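Local coordinates for HmuY protein (Prevotella intermedia, PDB 6R2H), which probably binds heme as a hemophore-like protein of the HmuY family, and is seen here in its heme-free form, at residues Lys6-Met12 / Lys181-Tyr187; Pro13-Trp18 / Gln30-Leu34; Lys36-Tyr42 / Glu122-Val128; Thr76-Thr80 / Thr130-Gly134. One frame throughout, in Å; residues are numbered along the deposited sequence.

Strands make up about half of the protein, and helix is nearly absent. Interactions 1 and 3 are antiparallel strand pairs in the nine-stranded sheet, 1 at one outer strand and 3 next to the other. Their centres lie about 29 Å apart, on opposite sides of the chain's centre. Interaction 2 is the open end of the hairpin 17-21/28-32 in the four-stranded sheet, about 16 Å from each of them, centre to centre. Interaction 4 joins the two sheets, its centre about 13 Å from that of interaction 2, and Trp-18 packs on both of its segments. Along the chain, interaction 1 encloses the other three. Interaction 2 closes before 3 opens, and 3 and 4 interleave through strand 124-132. Together they tie both sheets into one fold.

Interaction 1: Lys6-Met12 / Lys181-Tyr187; sequences KHFETLM and KAVSFDY
The three most covered residues, Lys-6, Phe-8 and Tyr-187, lie on one face of this antiparallel strand pair. Both strands are extended, with axes 4.7 Å apart and directions at 179°. Lys-6 pairs with Tyr-187, Phe-8 with Phe-185 and Thr-10 with Val-183 as hydrogen-bonded pairs. Lys-6 N meets Tyr-187 O at 2.7 Å, and Phe-8 N meets Phe-185 O at 2.9 Å. Just past strand 6-11, Met-12 N donates to Lys-181 O at 3.0 Å. Tyr-187 (chi1 p) puts its ring under Lys-6 CB, a CH-pi contact 3.8 Å from the centroid. Likewise Phe-8 CB (chi1 t) lies over the Phe-185 ring (chi1 p), 3.9 Å from its centroid. These two phenyl planes lie at 15° but barely overlap, with centroids 5.2 Å apart. Met-12 SD reaches Val-183 CG2 at 3.5 Å. On the other face, His-7 NE2 donates to Glu-9 OE1 at 2.5 Å. The pairing joins edge strand 6-11 to strand 181-190, the last in the chain and the next one in across the nine-stranded sheet. Strand 165-174 flanks 181-187 on its other side. Strands 17-21 and 71-74 of the second sheet cover the Phe-8 and Phe-185 face, where Phe-28 meets Phe-8 edge-to-face.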
loop_
_atom_site.group_PDB
_atom_site.type_symbol
_atom_site.label_atom_id
_atom_site.label_comp_id
_atom_site.label_asym_id
_atom_site.label_seq_id
_atom_site.Cartn_x
_atom_site.Cartn_y
_atom_site.Cartn_z
ATOM N N LYS A 6 14.064 4.576 -11.901
ATOM C CA LYS A 6 12.826 5.042 -12.503
ATOM C C LYS A 6 12.030 5.806 -11.443
ATOM O O LYS A 6 12.362 5.768 -10.255
ATOM C CB LYS A 6 12.008 3.890 -13.101
ATOM C CG LYS A 6 12.763 2.765 -13.809
ATOM C CD LYS A 6 12.837 2.876 -15.320
ATOM C CE LYS A 6 14.247 2.663 -15.834
ATOM N NZ LYS A 6 14.281 2.029 -17.177
ATOM N N HIS A 7 11.000 6.529 -11.904
ATOM C CA HIS A 7 10.160 7.318 -11.026
ATOM C C HIS A 7 8.694 6.947 -11.228
ATOM O O HIS A 7 8.270 6.627 -12.334
ATOM C CB HIS A 7 10.460 8.809 -11.185
ATOM C CG HIS A 7 9.640 9.677 -10.284
ATOM N ND1 HIS A 7 9.627 9.525 -8.907
ATOM C CD2 HIS A 7 8.810 10.708 -10.549
ATOM C CE1 HIS A 7 8.817 10.422 -8.372
ATOM N NE2 HIS A 7 8.317 11.170 -9.352
ATOM N N PHE A 8 7.947 6.945 -10.122
ATOM C CA PHE A 8 6.509 6.788 -10.140
ATOM C C PHE A 8 5.884 7.844 -9.234
ATOM O O PHE A 8 6.360 8.076 -8.118
ATOM C CB PHE A 8 6.092 5.406 -9.634
ATOM C CG PHE A 8 4.593 5.251 -9.540
ATOM C CD1 PHE A 8 3.893 5.754 -8.450
ATOM C CD2 PHE A 8 3.874 4.635 -10.553
ATOM C CE1 PHE A 8 2.513 5.651 -8.372
ATOM C CE2 PHE A 8 2.492 4.525 -10.468
ATOM C CZ PHE A 8 1.812 5.049 -9.389
ATOM N N GLU A 9 4.792 8.450 -9.720
ATOM C CA GLU A 9 4.047 9.426 -8.939
ATOM C C GLU A 9 2.609 9.523 -9.435
ATOM O O GLU A 9 2.349 9.392 -10.631
ATOM C CB GLU A 9 4.728 10.792 -8.945
ATOM C CG GLU A 9 4.789 11.494 -10.286
ATOM C CD GLU A 9 5.408 12.872 -10.129
ATOM O OE1 GLU A 9 6.520 12.959 -9.542
ATOM O OE2 GLU A 9 4.766 13.861 -10.548
ATOM N N THR A 10 1.696 9.737 -8.479
ATOM C CA THR A 10 0.282 9.917 -8.759
ATOM C C THR A 10 -0.419 10.436 -7.506
ATOM O O THR A 10 0.019 10.169 -6.388
ATOM C CB THR A 10 -0.367 8.616 -9.249
ATOM O OG1 THR A 10 -1.581 8.974 -9.916
ATOM C CG2 THR A 10 -0.654 7.623 -8.145
ATOM N N LEU A 11 -1.508 11.179 -7.714
ATOM C CA LEU A 11 -2.410 11.529 -6.630
ATOM C C LEU A 11 -3.290 10.317 -6.350
ATOM O O LEU A 11 -3.702 9.621 -7.277
ATOM C CB LEU A 11 -3.254 12.735 -7.050
ATOM C CG LEU A 11 -2.481 14.039 -7.242
ATOM C CD1 LEU A 11 -3.405 15.177 -7.646
ATOM C CD2 LEU A 11 -1.715 14.411 -5.981
ATOM N N MET A 12 -3.561 10.058 -5.074
ATOM C CA MET A 12 -4.292 8.852 -4.713
ATOM C C MET A 12 -5.804 9.050 -4.875
ATOM O O MET A 12 -6.332 10.147 -4.696
ATOM C CB MET A 12 -3.970 8.421 -3.277
ATOM C CG MET A 12 -2.601 7.770 -3.141
ATOM S SD MET A 12 -2.371 6.298 -4.171
ATOM C CE MET A 12 -3.228 5.052 -3.198
ATOM N N LYS A 181 -3.749 13.340 -0.672
ATOM C CA LYS A 181 -2.914 12.151 -0.589
ATOM C C LYS A 181 -2.272 11.827 -1.937
ATOM O O LYS A 181 -2.837 12.134 -2.989
ATOM C CB LYS A 181 -3.757 10.969 -0.112
ATOM C CG LYS A 181 -4.352 11.175 1.270
ATOM C CD LYS A 181 -5.563 10.303 1.549
ATOM C CE LYS A 181 -5.936 10.299 3.015
ATOM N NZ LYS A 181 -5.380 11.490 3.702
ATOM N N ALA A 182 -1.102 11.167 -1.877
ATOM C CA ALA A 182 -0.323 10.798 -3.050
ATOM C C ALA A 182 0.656 9.683 -2.699
ATOM O O ALA A 182 0.952 9.448 -1.532
ATOM C CB ALA A 182 0.422 11.994 -3.583
ATOM N N VAL A 183 1.141 8.989 -3.733
ATOM C CA VAL A 183 2.206 8.011 -3.603
ATOM C C VAL A 183 3.238 8.375 -4.667
ATOM O O VAL A 183 2.893 8.484 -5.845
ATOM C CB VAL A 183 1.687 6.565 -3.776
ATOM C CG1 VAL A 183 2.801 5.553 -4.036
ATOM C CG2 VAL A 183 0.779 6.094 -2.641
ATOM N N SER A 184 4.482 8.601 -4.228
ATOM C CA SER A 184 5.594 8.957 -5.096
ATOM C C SER A 184 6.849 8.219 -4.633
ATOM O O SER A 184 7.114 8.195 -3.435
ATOM C CB SER A 184 5.811 10.427 -5.043
ATOM O OG SER A 184 6.699 10.825 -6.064
ATOM N N PHE A 185 7.599 7.600 -5.561
ATOM C CA PHE A 185 8.851 6.937 -5.214
ATOM C C PHE A 185 9.771 6.805 -6.422
ATOM O O PHE A 185 9.337 6.913 -7.566
ATOM C CB PHE A 185 8.610 5.543 -4.626
ATOM C CG PHE A 185 7.768 4.609 -5.465
ATOM C CD1 PHE A 185 8.350 3.810 -6.448
ATOM C CD2 PHE A 185 6.398 4.513 -5.259
ATOM C CE1 PHE A 185 7.587 2.934 -7.209
ATOM C CE2 PHE A 185 5.636 3.638 -6.019
ATOM C CZ PHE A 185 6.231 2.847 -6.988
ATOM N N ASP A 186 11.053 6.562 -6.138
ATOM C CA ASP A 186 12.024 6.152 -7.139
ATOM C C ASP A 186 12.352 4.690 -6.895
ATOM O O ASP A 186 12.223 4.218 -5.761
ATOM C CB ASP A 186 13.315 6.964 -7.054
ATOM C CG ASP A 186 13.095 8.458 -7.196
ATOM O OD1 ASP A 186 12.221 8.846 -7.995
ATOM O OD2 ASP A 186 13.781 9.217 -6.491
ATOM N N TYR A 187 12.781 3.998 -7.959
ATOM C CA TYR A 187 12.999 2.568 -7.847
ATOM C C TYR A 187 13.906 2.021 -8.945
ATOM O O TYR A 187 14.033 2.595 -10.021
ATOM C CB TYR A 187 11.668 1.825 -7.913
ATOM C CG TYR A 187 10.932 1.884 -9.229
ATOM C CD1 TYR A 187 10.149 2.981 -9.548
ATOM C CD2 TYR A 187 10.967 0.821 -10.127
ATOM C CE1 TYR A 187 9.430 3.027 -10.729
ATOM C CE2 TYR A 187 10.253 0.853 -11.315
ATOM C CZ TYR A 187 9.481 1.964 -11.615
ATOM O OH TYR A 187 8.768 2.031 -12.780
HETATM O O HOH W 1 -5.948 12.766 -3.846
#

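Interaction 2: Pro13-Trp18 / Gln30-Leu34; sequences PGYDSW and QQAEL
Residues 13-18 approach strand 28-32 through a type I beta turn from Gly-14 to Ser-17, closed by Ser-17 N to Gly-14 O at 2.9 Å. The chain then enters strand 17-21, the other arm of a beta hairpin. Ser-17 and Ala-32 form an antiparallel non-hydrogen-bonded pair, CA-CA 4.0 Å. Trp-18 and Gln-31 form the hydrogen-bonded pair, CA-CA 5.3 Å. Both of its bonds are made: Trp-18 N to Gln-31 O at 2.8 Å and Gln-31 N to Trp-18 O at 3.0 Å. Just past the strand, Glu-33 N donates to Asp-16 O at 2.8 Å. Ala-32 CA lies 3.2 Å from the same Asp-16 O.

The main side-chain bond runs from Trp-18 NE1 to Glu-33 OE1, 2.8 Å at the edge of the indole. Trp-18 has chi1 m and chi2 near 89°, and Glu-33 has chi1 t and chi2 p. Ser-17 OG gives a weak bond to Asp-16 OD1. Gln-31 NE2 is hydrogen-bonded to Asp-64 O, outside the two segments. Pro-13 CB touches Gln-30 OE1 at 3.7 Å.

Trp-18 and Glu-33 are both buried and pack against Ile-112 of the large sheet. The indole NH is satisfied by Glu-33 OE1, and the buried carboxylate is shared between Trp-18 NE1 and, through OE2, Gly-35 N. The indole bond links the hairpin strand to the chain that leaves its partner.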
loop_
_atom_site.group_PDB
_atom_site.type_symbol
_atom_site.label_atom_id
_atom_site.label_comp_id
_atom_site.label_asym_id
_atom_site.label_seq_id
_atom_site.Cartn_x
_atom_site.Cartn_y
_atom_site.Cartn_z
ATOM N N PRO A 13 -6.546 7.981 -5.237
ATOM C CA PRO A 13 -8.007 7.973 -5.115
ATOM C C PRO A 13 -8.483 7.799 -3.672
ATOM O O PRO A 13 -7.679 7.774 -2.748
ATOM C CB PRO A 13 -8.409 6.747 -5.956
ATOM C CG PRO A 13 -7.215 5.813 -5.874
ATOM C CD PRO A 13 -6.012 6.733 -5.811
ATOM N N GLY A 14 -9.803 7.680 -3.492
ATOM C CA GLY A 14 -10.417 7.705 -2.174
ATOM C C GLY A 14 -10.304 6.359 -1.467
ATOM O O GLY A 14 -9.794 5.398 -2.040
ATOM N N TYR A 15 -10.833 6.303 -0.236
ATOM C CA TYR A 15 -10.766 5.142 0.642
ATOM C C TYR A 15 -11.329 3.865 0.017
ATOM O O TYR A 15 -11.124 2.767 0.543
ATOM C CB TYR A 15 -11.435 5.463 1.978
ATOM C CG TYR A 15 -10.481 6.144 2.921
ATOM C CD1 TYR A 15 -10.268 7.509 2.847
ATOM C CD2 TYR A 15 -9.749 5.413 3.850
ATOM C CE1 TYR A 15 -9.361 8.132 3.693
ATOM C CE2 TYR A 15 -8.844 6.025 4.705
ATOM C CZ TYR A 15 -8.647 7.392 4.623
ATOM O OH TYR A 15 -7.759 8.006 5.462
ATOM N N ASP A 16 -12.032 3.992 -1.107
ATOM C CA ASP A 16 -12.676 2.797 -1.638
ATOM C C ASP A 16 -11.867 2.214 -2.796
ATOM O O ASP A 16 -12.295 1.238 -3.407
ATOM C CB ASP A 16 -14.167 3.007 -1.939
ATOM C CG ASP A 16 -14.422 4.016 -3.038
ATOM O OD1 ASP A 16 -13.574 4.919 -3.219
ATOM O OD2 ASP A 16 -15.468 3.893 -3.699
ATOM N N SER A 17 -10.685 2.783 -3.067
ATOM C CA SER A 17 -9.968 2.422 -4.280
ATOM C C SER A 17 -8.493 2.133 -4.022
ATOM O O SER A 17 -7.920 2.531 -3.012
ATOM C CB SER A 17 -10.134 3.455 -5.349
ATOM O OG SER A 17 -11.479 3.891 -5.433
ATOM N N TRP A 18 -7.919 1.418 -4.991
ATOM C CA TRP A 18 -6.544 0.965 -5.026
ATOM C C TRP A 18 -5.880 1.512 -6.287
ATOM O O TRP A 18 -6.541 1.760 -7.291
ATOM C CB TRP A 18 -6.517 -0.567 -5.071
ATOM C CG TRP A 18 -6.793 -1.272 -3.781
ATOM C CD1 TRP A 18 -8.009 -1.655 -3.290
ATOM C CD2 TRP A 18 -5.815 -1.705 -2.813
ATOM N NE1 TRP A 18 -7.858 -2.295 -2.083
ATOM C CE2 TRP A 18 -6.525 -2.340 -1.766
ATOM C CE3 TRP A 18 -4.419 -1.602 -2.719
ATOM C CZ2 TRP A 18 -5.881 -2.874 -0.652
ATOM C CZ3 TRP A 18 -3.783 -2.137 -1.620
ATOM C CH2 TRP A 18 -4.507 -2.761 -0.598
ATOM N N GLN A 30 -6.195 1.927 -11.765
ATOM C CA GLN A 30 -6.995 2.180 -10.582
ATOM C C GLN A 30 -8.148 1.180 -10.539
ATOM O O GLN A 30 -8.699 0.852 -11.580
ATOM C CB GLN A 30 -7.501 3.620 -10.647
ATOM C CG GLN A 30 -8.861 3.818 -9.990
ATOM C CD GLN A 30 -9.091 5.252 -9.597
ATOM O OE1 GLN A 30 -8.175 6.076 -9.614
ATOM N NE2 GLN A 30 -10.333 5.557 -9.252
ATOM N N GLN A 31 -8.520 0.716 -9.341
ATOM C CA GLN A 31 -9.664 -0.174 -9.201
ATOM C C GLN A 31 -10.217 -0.104 -7.777
ATOM O O GLN A 31 -9.449 0.069 -6.845
ATOM C CB GLN A 31 -9.236 -1.593 -9.584
ATOM C CG GLN A 31 -10.379 -2.588 -9.675
ATOM C CD GLN A 31 -9.872 -3.947 -10.094
ATOM O OE1 GLN A 31 -9.423 -4.748 -9.275
ATOM N NE2 GLN A 31 -9.932 -4.225 -11.386
ATOM N N ALA A 32 -11.539 -0.248 -7.612
ATOM C CA ALA A 32 -12.172 -0.233 -6.294
ATOM C C ALA A 32 -11.794 -1.494 -5.532
ATOM O O ALA A 32 -11.559 -2.526 -6.153
ATOM C CB ALA A 32 -13.679 -0.148 -6.422
ATOM N N GLU A 33 -11.738 -1.394 -4.199
ATOM C CA GLU A 33 -11.778 -2.572 -3.347
ATOM C C GLU A 33 -13.023 -3.384 -3.695
ATOM O O GLU A 33 -14.134 -2.844 -3.722
ATOM C CB GLU A 33 -11.868 -2.180 -1.870
ATOM C CG GLU A 33 -12.029 -3.381 -0.941
ATOM C CD GLU A 33 -10.961 -4.451 -1.123
ATOM O OE1 GLU A 33 -9.752 -4.109 -1.090
ATOM O OE2 GLU A 33 -11.332 -5.622 -1.323
ATOM N N LEU A 34 -12.834 -4.686 -3.928
ATOM C CA LEU A 34 -13.904 -5.499 -4.478
ATOM C C LEU A 34 -14.531 -6.362 -3.398
ATOM O O LEU A 34 -15.622 -6.888 -3.601
ATOM C CB LEU A 34 -13.368 -6.353 -5.631
ATOM C CG LEU A 34 -13.022 -5.571 -6.901
ATOM C CD1 LEU A 34 -12.545 -6.499 -8.007
ATOM C CD2 LEU A 34 -14.198 -4.722 -7.370
#

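Interaction 3: Lys36-Tyr42 / Glu122-Val128; sequences KREFRKY and EGVLGMV
This is an antiparallel strand pairing inside the nine-stranded sheet, between strand 37-42 and the start of strand 124-132. Strand 50-56 borders 37-42 on its other side and forms the sheet edge. The axes come within 4.5 Å and their directions differ by 148°, a marked twist.

Glu-38 with Met-127 and Arg-40 with Leu-125 are the hydrogen-bonded pairs. Glu-38 N to Met-127 O is 3.0 Å and Met-127 N to Glu-38 O 2.9 Å. Arg-40 N to Leu-125 O is 2.8 Å and Leu-125 N to Arg-40 O 2.9 Å. Tyr-42 N continues to Gly-123 O at 3.0 Å. Gly-123 leaves the short helix 119-122 with positive phi (66°). Lys-41 NZ bonds Glu-122 O at 3.1 Å; its side chain is trans through chi3, with chi4 p.

On one face, Phe-39 (chi1 m) covers Gly-126, whose CA lies 4.1 Å from the ring centroid, off-centre. A CB at Gly-126 would clash with Phe-39 CE2. Val-124 CG1 lies 4.0 Å from Phe-39 CB. On the other face, Tyr-42 CE2 meets Leu-125 CD1 at 3.7 Å. Met-127 CG sits over the Arg-40 guanidinium, 3.6 Å from NH1.

Arg-40 NE forms a salt bridge with Glu-38 OE1 at 3.0 Å, and NH1 forms another with Asp-111. The charge is thus balanced along its own strand and across to strand 105-115, while backbone bonds hold the pair.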
loop_
_atom_site.group_PDB
_atom_site.type_symbol
_atom_site.label_atom_id
_atom_site.label_comp_id
_atom_site.label_asym_id
_atom_site.label_seq_id
_atom_site.Cartn_x
_atom_site.Cartn_y
_atom_site.Cartn_z
ATOM N N LYS A 36 -16.114 -7.954 0.184
ATOM C CA LYS A 36 -17.321 -7.703 0.946
ATOM C C LYS A 36 -17.002 -6.714 2.065
ATOM O O LYS A 36 -15.892 -6.703 2.610
ATOM C CB LYS A 36 -17.967 -9.006 1.426
ATOM C CG LYS A 36 -17.224 -9.788 2.502
ATOM C CD LYS A 36 -18.024 -10.962 3.038
ATOM C CE LYS A 36 -17.172 -12.039 3.684
ATOM N NZ LYS A 36 -17.498 -13.391 3.164
ATOM N N ARG A 37 -17.979 -5.850 2.363
ATOM C CA ARG A 37 -17.798 -4.832 3.387
ATOM C C ARG A 37 -18.667 -5.130 4.605
ATOM O O ARG A 37 -19.787 -5.628 4.487
ATOM C CB ARG A 37 -18.146 -3.446 2.845
ATOM C CG ARG A 37 -17.771 -3.262 1.387
ATOM C CD ARG A 37 -18.221 -1.902 0.951
ATOM N NE ARG A 37 -17.317 -1.348 -0.034
ATOM C CZ ARG A 37 -17.480 -0.135 -0.523
ATOM N NH1 ARG A 37 -18.516 0.583 -0.113
ATOM N NH2 ARG A 37 -16.627 0.353 -1.411
ATOM N N GLU A 38 -18.123 -4.786 5.776
ATOM C CA GLU A 38 -18.818 -4.838 7.049
ATOM C C GLU A 38 -18.870 -3.411 7.591
ATOM O O GLU A 38 -17.823 -2.762 7.687
ATOM C CB GLU A 38 -18.024 -5.763 7.975
ATOM C CG GLU A 38 -18.786 -6.310 9.172
ATOM C CD GLU A 38 -18.089 -7.524 9.759
ATOM O OE1 GLU A 38 -17.408 -7.389 10.804
ATOM O OE2 GLU A 38 -18.212 -8.600 9.155
ATOM N N PHE A 39 -20.085 -2.913 7.881
ATOM C CA PHE A 39 -20.190 -1.638 8.565
ATOM C C PHE A 39 -20.166 -1.902 10.060
ATOM O O PHE A 39 -20.951 -2.699 10.569
ATOM C CB PHE A 39 -21.361 -0.799 8.053
ATOM C CG PHE A 39 -21.126 -0.292 6.653
ATOM C CD1 PHE A 39 -21.451 -1.074 5.549
ATOM C CD2 PHE A 39 -20.536 0.948 6.439
ATOM C CE1 PHE A 39 -21.190 -0.628 4.262
ATOM C CE2 PHE A 39 -20.292 1.401 5.149
ATOM C CZ PHE A 39 -20.615 0.611 4.064
ATOM N N ARG A 40 -19.215 -1.245 10.730
ATOM C CA ARG A 40 -18.945 -1.521 12.127
ATOM C C ARG A 40 -19.184 -0.252 12.936
ATOM O O ARG A 40 -18.658 0.805 12.569
ATOM C CB ARG A 40 -17.496 -1.984 12.263
ATOM C CG ARG A 40 -17.201 -3.288 11.541
ATOM C CD ARG A 40 -15.857 -3.873 11.911
ATOM N NE ARG A 40 -15.562 -5.063 11.113
ATOM C CZ ARG A 40 -14.327 -5.457 10.796
ATOM N NH1 ARG A 40 -13.285 -4.752 11.209
ATOM N NH2 ARG A 40 -14.143 -6.546 10.068
ATOM N N LYS A 41 -20.001 -0.372 13.999
ATOM C CA LYS A 41 -20.211 0.717 14.944
ATOM C C LYS A 41 -19.352 0.451 16.175
ATOM O O LYS A 41 -19.448 -0.626 16.769
ATOM C CB LYS A 41 -21.683 0.831 15.352
ATOM C CG LYS A 41 -22.070 2.116 16.078
ATOM C CD LYS A 41 -23.512 2.095 16.539
ATOM C CE LYS A 41 -23.989 3.433 17.060
ATOM N NZ LYS A 41 -24.147 4.414 15.959
ATOM N N TYR A 42 -18.524 1.442 16.539
ATOM C CA TYR A 42 -17.538 1.283 17.601
ATOM C C TYR A 42 -18.007 1.977 18.880
ATOM O O TYR A 42 -18.441 3.127 18.831
ATOM C CB TYR A 42 -16.160 1.765 17.137
ATOM C CG TYR A 42 -15.515 0.932 16.054
ATOM C CD1 TYR A 42 -14.801 -0.219 16.364
ATOM C CD2 TYR A 42 -15.601 1.299 14.721
ATOM C CE1 TYR A 42 -14.205 -0.995 15.382
ATOM C CE2 TYR A 42 -15.008 0.536 13.725
ATOM C CZ TYR A 42 -14.310 -0.618 14.054
ATOM O OH TYR A 42 -13.717 -1.377 13.084
ATOM N N GLU A 122 -21.685 8.882 13.247
ATOM C CA GLU A 122 -22.251 7.685 13.864
ATOM C C GLU A 122 -21.199 6.811 14.545
ATOM O O GLU A 122 -21.555 5.858 15.250
ATOM C CB GLU A 122 -22.965 6.808 12.830
ATOM C CG GLU A 122 -24.249 7.411 12.283
ATOM C CD GLU A 122 -24.906 6.569 11.210
ATOM O OE1 GLU A 122 -25.391 5.472 11.558
ATOM O OE2 GLU A 122 -24.914 7.005 10.032
ATOM N N GLY A 123 -19.916 7.100 14.296
ATOM C CA GLY A 123 -18.830 6.242 14.752
ATOM C C GLY A 123 -18.862 4.876 14.061
ATOM O O GLY A 123 -18.603 3.844 14.685
ATOM N N VAL A 124 -19.217 4.893 12.768
ATOM C CA VAL A 124 -19.313 3.693 11.948
ATOM C C VAL A 124 -18.256 3.756 10.845
ATOM O O VAL A 124 -18.025 4.811 10.252
ATOM C CB VAL A 124 -20.732 3.507 11.358
ATOM C CG1 VAL A 124 -20.781 2.457 10.249
ATOM C CG2 VAL A 124 -21.769 3.207 12.430
ATOM N N LEU A 125 -17.631 2.606 10.573
ATOM C CA LEU A 125 -16.682 2.459 9.482
ATOM C C LEU A 125 -17.037 1.229 8.651
ATOM O O LEU A 125 -17.339 0.171 9.219
ATOM C CB LEU A 125 -15.277 2.278 10.070
ATOM C CG LEU A 125 -14.639 3.520 10.683
ATOM C CD1 LEU A 125 -13.437 3.125 11.528
ATOM C CD2 LEU A 125 -14.217 4.503 9.600
ATOM N N GLY A 126 -16.951 1.396 7.321
ATOM C CA GLY A 126 -16.901 0.286 6.383
ATOM C C GLY A 126 -15.484 -0.273 6.283
ATOM O O GLY A 126 -14.554 0.433 5.895
ATOM N N MET A 127 -15.350 -1.558 6.632
ATOM C CA MET A 127 -14.084 -2.268 6.688
ATOM C C MET A 127 -14.128 -3.430 5.703
ATOM O O MET A 127 -15.177 -4.058 5.557
ATOM C CB MET A 127 -13.931 -2.883 8.082
ATOM C CG MET A 127 -13.916 -1.862 9.200
ATOM S SD MET A 127 -12.295 -1.080 9.339
ATOM C CE MET A 127 -12.702 0.502 8.608
ATOM N N VAL A 128 -12.985 -3.761 5.086
ATOM C CA VAL A 128 -12.890 -4.953 4.247
ATOM C C VAL A 128 -11.663 -5.755 4.675
ATOM O O VAL A 128 -10.585 -5.191 4.882
ATOM C CB VAL A 128 -12.854 -4.594 2.747
ATOM C CG1 VAL A 128 -12.609 -5.791 1.843
ATOM C CG2 VAL A 128 -14.115 -3.875 2.319
#

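Interaction 4: Thr76-Thr80 / Thr130-Gly134; sequences TDART and TMLNG
Strand 77-80 crosses the C-terminal part of strand 124-132 almost at right angles. The axes of the short segments cross at 93°, 5.9 Å apart at closest. No beta ladder forms. Arg-79 and Leu-132 have the nearest CA atoms, 4.6 Å apart. One backbone hydrogen bond joins the segments, Asn-133 N to Ala-78 O at 2.7 Å and nearly straight (172°). Leu-132 CA lies 3.4 Å from the same oxygen. Leu-132 (chi1 m, chi2 t) places CD1 3.6 Å from Asp-77 CB. Arg-79 is fully extended, with all four chi angles near trans. Its CG passes 3.3 Å from Met-131 O, and one guanidinium face lies by Thr-130 OG1, 4.2 Å from CZ. Thr-80 CG2 meets Asn-133 CB at 4.2 Å. Asn-133 ND2 bonds Val-105 O and Asp-107 OD1, its OD1 accepts from Met-136 N, and Asp-77 OD2 bonds His-74. This is an orthogonal junction between the outer strand of the four-stranded sheet and the large sheet. Trp-18 of strand 17-21 and Ile-112 of strand 105-115 pack around Leu-132.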
loop_
_atom_site.group_PDB
_atom_site.type_symbol
_atom_site.label_atom_id
_atom_site.label_comp_id
_atom_site.label_asym_id
_atom_site.label_seq_id
_atom_site.Cartn_x
_atom_site.Cartn_y
_atom_site.Cartn_z
ATOM N N THR A 76 -2.501 4.711 2.313
ATOM C CA THR A 76 -1.102 4.475 2.657
ATOM C C THR A 76 -0.842 2.990 2.888
ATOM O O THR A 76 0.307 2.596 3.080
ATOM C CB THR A 76 -0.585 5.359 3.806
ATOM O OG1 THR A 76 -1.334 5.103 4.994
ATOM C CG2 THR A 76 -0.651 6.838 3.505
ATOM N N ASP A 77 -1.899 2.173 2.853
ATOM C CA ASP A 77 -1.748 0.729 2.946
ATOM C C ASP A 77 -1.086 0.183 1.681
ATOM O O ASP A 77 -1.334 0.676 0.585
ATOM C CB ASP A 77 -3.097 0.028 3.129
ATOM C CG ASP A 77 -3.996 0.679 4.161
ATOM O OD1 ASP A 77 -3.592 0.731 5.328
ATOM O OD2 ASP A 77 -5.081 1.139 3.779
ATOM N N ALA A 78 -0.290 -0.879 1.852
ATOM C CA ALA A 78 0.491 -1.478 0.780
ATOM C C ALA A 78 0.254 -2.986 0.707
ATOM O O ALA A 78 0.171 -3.674 1.726
ATOM C CB ALA A 78 1.955 -1.189 0.990
ATOM N N ARG A 79 0.183 -3.489 -0.529
ATOM C CA ARG A 79 0.031 -4.906 -0.808
ATOM C C ARG A 79 0.971 -5.259 -1.953
ATOM O O ARG A 79 1.255 -4.416 -2.801
ATOM C CB ARG A 79 -1.411 -5.179 -1.238
ATOM C CG ARG A 79 -1.767 -6.647 -1.397
ATOM C CD ARG A 79 -3.128 -6.710 -2.044
ATOM N NE ARG A 79 -3.705 -8.043 -2.154
ATOM C CZ ARG A 79 -4.838 -8.294 -2.809
ATOM N NH1 ARG A 79 -5.497 -7.304 -3.397
ATOM N NH2 ARG A 79 -5.305 -9.532 -2.885
ATOM N N THR A 80 1.449 -6.506 -1.968
ATOM C CA THR A 80 2.307 -6.980 -3.041
ATOM C C THR A 80 1.623 -8.152 -3.736
ATOM O O THR A 80 0.777 -8.837 -3.154
ATOM C CB THR A 80 3.711 -7.362 -2.542
ATOM O OG1 THR A 80 3.580 -8.594 -1.827
ATOM C CG2 THR A 80 4.346 -6.323 -1.639
ATOM N N THR A 130 -8.736 -7.940 3.815
ATOM C CA THR A 130 -7.900 -8.151 2.643
ATOM C C THR A 130 -6.515 -8.650 3.069
ATOM O O THR A 130 -6.385 -9.278 4.118
ATOM C CB THR A 130 -7.862 -6.882 1.786
ATOM O OG1 THR A 130 -7.156 -7.239 0.591
ATOM C CG2 THR A 130 -7.221 -5.714 2.510
ATOM N N MET A 131 -5.495 -8.384 2.238
ATOM C CA MET A 131 -4.112 -8.734 2.530
ATOM C C MET A 131 -3.268 -7.468 2.435
ATOM O O MET A 131 -3.395 -6.722 1.470
ATOM C CB MET A 131 -3.584 -9.737 1.501
ATOM C CG MET A 131 -4.227 -11.110 1.584
ATOM S SD MET A 131 -3.675 -12.040 3.026
ATOM C CE MET A 131 -2.171 -12.803 2.426
ATOM N N LEU A 132 -2.416 -7.218 3.437
ATOM C CA LEU A 132 -1.492 -6.093 3.357
ATOM C C LEU A 132 -0.095 -6.593 3.677
ATOM O O LEU A 132 0.049 -7.616 4.338
ATOM C CB LEU A 132 -1.874 -5.015 4.376
ATOM C CG LEU A 132 -3.138 -4.202 4.117
ATOM C CD1 LEU A 132 -3.186 -3.022 5.076
ATOM C CD2 LEU A 132 -3.228 -3.706 2.678
ATOM N N ASN A 133 0.914 -5.838 3.229
ATOM C CA ASN A 133 2.295 -6.110 3.591
ATOM C C ASN A 133 2.726 -5.123 4.669
ATOM O O ASN A 133 2.830 -3.921 4.406
ATOM C CB ASN A 133 3.258 -5.987 2.410
ATOM C CG ASN A 133 4.643 -6.472 2.775
ATOM O OD1 ASN A 133 5.405 -5.772 3.445
ATOM N ND2 ASN A 133 4.969 -7.679 2.338
ATOM N N GLY A 134 2.998 -5.660 5.866
ATOM C CA GLY A 134 3.258 -4.855 7.046
ATOM C C GLY A 134 4.546 -4.042 6.923
ATOM O O GLY A 134 4.605 -2.897 7.373
#